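Local coordinates for protein HNH endonuclease (Geobacillus virus E2, PDB 5H0M) that probably cuts DNA as a phage nicking endonuclease of the HNH family and binds a zinc ion, at residues F55-W61 with I90-I94. Residue numbers count along the deposited sequence, not the author numbering.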
loop_
_atom_site.group_PDB
_atom_site.type_symbol
_atom_site.label_atom_id
_atom_site.label_comp_id
_atom_site.label_asym_id
_atom_site.label_seq_id
_atom_site.Cartn_x
_atom_site.Cartn_y
_atom_site.Cartn_z
ATOM N N PHE A 55 -9.964 -6.737 -3.011
ATOM C CA PHE A 55 -9.610 -6.094 -1.750
ATOM C C PHE A 55 -9.785 -4.574 -1.796
ATOM O O PHE A 55 -10.296 -3.955 -0.860
ATOM C CB PHE A 55 -8.181 -6.449 -1.357
ATOM C CG PHE A 55 -7.703 -5.751 -0.120
ATOM C CD1 PHE A 55 -8.128 -6.176 1.123
ATOM C CD2 PHE A 55 -6.863 -4.652 -0.210
ATOM C CE1 PHE A 55 -7.709 -5.535 2.277
ATOM C CE2 PHE A 55 -6.442 -4.005 0.940
ATOM C CZ PHE A 55 -6.859 -4.443 2.173
ATOM N N TYR A 56 -9.376 -3.967 -2.890
ATOM C CA TYR A 56 -9.424 -2.508 -2.978
ATOM C C TYR A 56 -10.840 -1.966 -3.052
ATOM O O TYR A 56 -11.050 -0.779 -2.793
ATOM C CB TYR A 56 -8.598 -2.019 -4.161
ATOM C CG TYR A 56 -7.114 -2.299 -4.009
ATOM C CD1 TYR A 56 -6.351 -1.630 -3.058
ATOM C CD2 TYR A 56 -6.484 -3.220 -4.809
ATOM C CE1 TYR A 56 -4.983 -1.874 -2.923
ATOM C CE2 TYR A 56 -5.128 -3.471 -4.677
ATOM C CZ TYR A 56 -4.387 -2.801 -3.752
ATOM O OH TYR A 56 -3.021 -3.077 -3.661
ATOM N N HIS A 57 -11.798 -2.842 -3.369
ATOM C CA HIS A 57 -13.219 -2.490 -3.339
ATOM C C HIS A 57 -13.868 -2.740 -1.995
ATOM O O HIS A 57 -15.029 -2.384 -1.809
ATOM C CB HIS A 57 -13.986 -3.325 -4.359
ATOM C CG HIS A 57 -13.620 -3.029 -5.770
ATOM N ND1 HIS A 57 -14.178 -1.990 -6.485
ATOM C CD2 HIS A 57 -12.727 -3.623 -6.597
ATOM C CE1 HIS A 57 -13.664 -1.978 -7.702
ATOM N NE2 HIS A 57 -12.786 -2.959 -7.796
ATOM N N SER A 58 -13.146 -3.355 -1.066
ATOM C CA SER A 58 -13.745 -3.848 0.159
ATOM C C SER A 58 -14.052 -2.743 1.149
ATOM O O SER A 58 -13.356 -1.728 1.216
ATOM C CB SER A 58 -12.860 -4.904 0.831
ATOM O OG SER A 58 -11.713 -4.308 1.430
ATOM N N ARG A 59 -15.080 -2.981 1.960
ATOM C CA ARG A 59 -15.427 -2.081 3.055
ATOM C C ARG A 59 -14.255 -1.927 4.039
ATOM O O ARG A 59 -14.012 -0.841 4.541
ATOM C CB ARG A 59 -16.695 -2.579 3.797
ATOM C CG ARG A 59 -16.570 -3.954 4.463
ATOM C CD ARG A 59 -17.860 -4.463 5.108
ATOM N NE ARG A 59 -17.628 -5.746 5.778
ATOM C CZ ARG A 59 -18.575 -6.602 6.169
ATOM N NH1 ARG A 59 -19.862 -6.344 5.968
ATOM N NH2 ARG A 59 -18.227 -7.740 6.763
ATOM N N GLU A 60 -13.529 -3.012 4.281
ATOM C CA GLU A 60 -12.439 -3.001 5.255
ATOM C C GLU A 60 -11.305 -2.111 4.749
ATOM O O GLU A 60 -10.769 -1.308 5.502
ATOM C CB GLU A 60 -11.937 -4.417 5.525
ATOM C CG GLU A 60 -12.954 -5.320 6.225
ATOM C CD GLU A 60 -13.884 -6.083 5.286
ATOM O OE1 GLU A 60 -13.823 -5.926 4.053
ATOM O OE2 GLU A 60 -14.702 -6.869 5.808
ATOM N N TRP A 61 -10.959 -2.230 3.468
ATOM C CA TRP A 61 -9.943 -1.343 2.901
ATOM C C TRP A 61 -10.414 0.096 2.929
ATOM O O TRP A 61 -9.648 0.990 3.285
ATOM C CB TRP A 61 -9.560 -1.753 1.483
ATOM C CG TRP A 61 -8.626 -0.771 0.826
ATOM C CD1 TRP A 61 -8.879 -0.036 -0.274
ATOM C CD2 TRP A 61 -7.307 -0.392 1.264
ATOM N NE1 TRP A 61 -7.817 0.784 -0.569
ATOM C CE2 TRP A 61 -6.829 0.563 0.349
ATOM C CE3 TRP A 61 -6.488 -0.774 2.324
ATOM C CZ2 TRP A 61 -5.581 1.142 0.467
ATOM C CZ3 TRP A 61 -5.247 -0.204 2.438
ATOM C CH2 TRP A 61 -4.805 0.744 1.511
ATOM N N ILE A 90 -2.220 8.858 -1.739
ATOM C CA ILE A 90 -2.441 7.416 -1.822
ATOM C C ILE A 90 -1.972 6.784 -0.522
ATOM O O ILE A 90 -1.096 7.325 0.138
ATOM C CB ILE A 90 -1.718 6.839 -3.059
ATOM C CG1 ILE A 90 -2.224 5.437 -3.392
ATOM C CG2 ILE A 90 -0.222 6.892 -2.892
ATOM C CD1 ILE A 90 -1.855 4.997 -4.790
ATOM N N VAL A 91 -2.586 5.668 -0.146
ATOM C CA VAL A 91 -2.099 4.852 0.960
ATOM C C VAL A 91 -1.527 3.580 0.353
ATOM O O VAL A 91 -2.238 2.882 -0.385
ATOM C CB VAL A 91 -3.214 4.505 1.955
ATOM C CG1 VAL A 91 -2.723 3.576 3.046
ATOM C CG2 VAL A 91 -3.755 5.771 2.592
ATOM N N ASP A 92 -0.264 3.293 0.668
ATOM C CA ASP A 92 0.453 2.138 0.093
ATOM C C ASP A 92 0.850 1.131 1.170
ATOM O O ASP A 92 1.208 1.500 2.294
ATOM C CB ASP A 92 1.711 2.595 -0.654
ATOM C CG ASP A 92 2.280 1.526 -1.606
ATOM O OD1 ASP A 92 1.533 0.619 -2.063
ATOM O OD2 ASP A 92 3.483 1.605 -1.919
ATOM N N HIS A 93 0.798 -0.141 0.785
ATOM C CA HIS A 93 1.325 -1.241 1.589
ATOM C C HIS A 93 2.836 -1.236 1.568
ATOM O O HIS A 93 3.439 -1.185 0.489
ATOM C CB HIS A 93 0.809 -2.570 1.051
ATOM C CG HIS A 93 -0.657 -2.770 1.271
ATOM N ND1 HIS A 93 -1.608 -2.222 0.449
ATOM C CD2 HIS A 93 -1.329 -3.432 2.242
ATOM C CE1 HIS A 93 -2.811 -2.546 0.894
ATOM N NE2 HIS A 93 -2.669 -3.267 1.990
ATOM N N ILE A 94 3.449 -1.325 2.738
ATOM C CA ILE A 94 4.924 -1.339 2.808
ATOM C C ILE A 94 5.441 -2.649 2.221
ATOM O O ILE A 94 6.168 -2.651 1.223
ATOM C CB ILE A 94 5.437 -1.121 4.230
ATOM C CG1 ILE A 94 4.997 0.232 4.777
ATOM C CG2 ILE A 94 6.953 -1.300 4.250
ATOM C CD1 ILE A 94 5.390 0.479 6.215
HETATM O O HOH W 1 -1.456 -1.583 -2.170
#
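W61 lays the six-membered part of its indole beside the imidazole of H93, a neat case of aromatic rings joining a helix start to a β-strand. The two planes are nearly parallel, 23° apart, but slid so far that they barely overlap (centroids 5.2 Å apart); the touch is between W61 CZ3 and H93 CE1, at 3.7 Å. F55 completes the aromatic cluster, its CE2 lying 3.9 Å from H93 CE1, near the imidazole plane. Two residues earlier on the strand, V91 offers CG1 to W61 CH2 at 3.8 Å, an apolar contact beside the cluster. Polar contact between the segments runs through a water, which bonds to Y56 OH at 2.6 Å and to H93 ND1 at 2.7 Å, while H93 NE2 is hydrogen-bonded to the backbone O of R104, so both imidazole nitrogens are engaged.

F55 and W61 flank a tight corner between helices 41-55 and 59-71, and both reach H93. A type I turn from F55 to S58 is closed by S58 N bonding to F55 O (2.9 Å); S58 OG also donates to F55 O (2.7 Å) and, as N-cap, accepts from W61 N (3.0 Å).

In HNH nucleases, members of the His-Me finger clan, a β-hairpin and the following helix build the ββα motif. Here strand 90-93 pairs with strand 110-113, whose L110 touches both W61 and H93; helix 59-71 covers V91 on one side, and K121 of helix 115-129 meets D92 in a salt bridge.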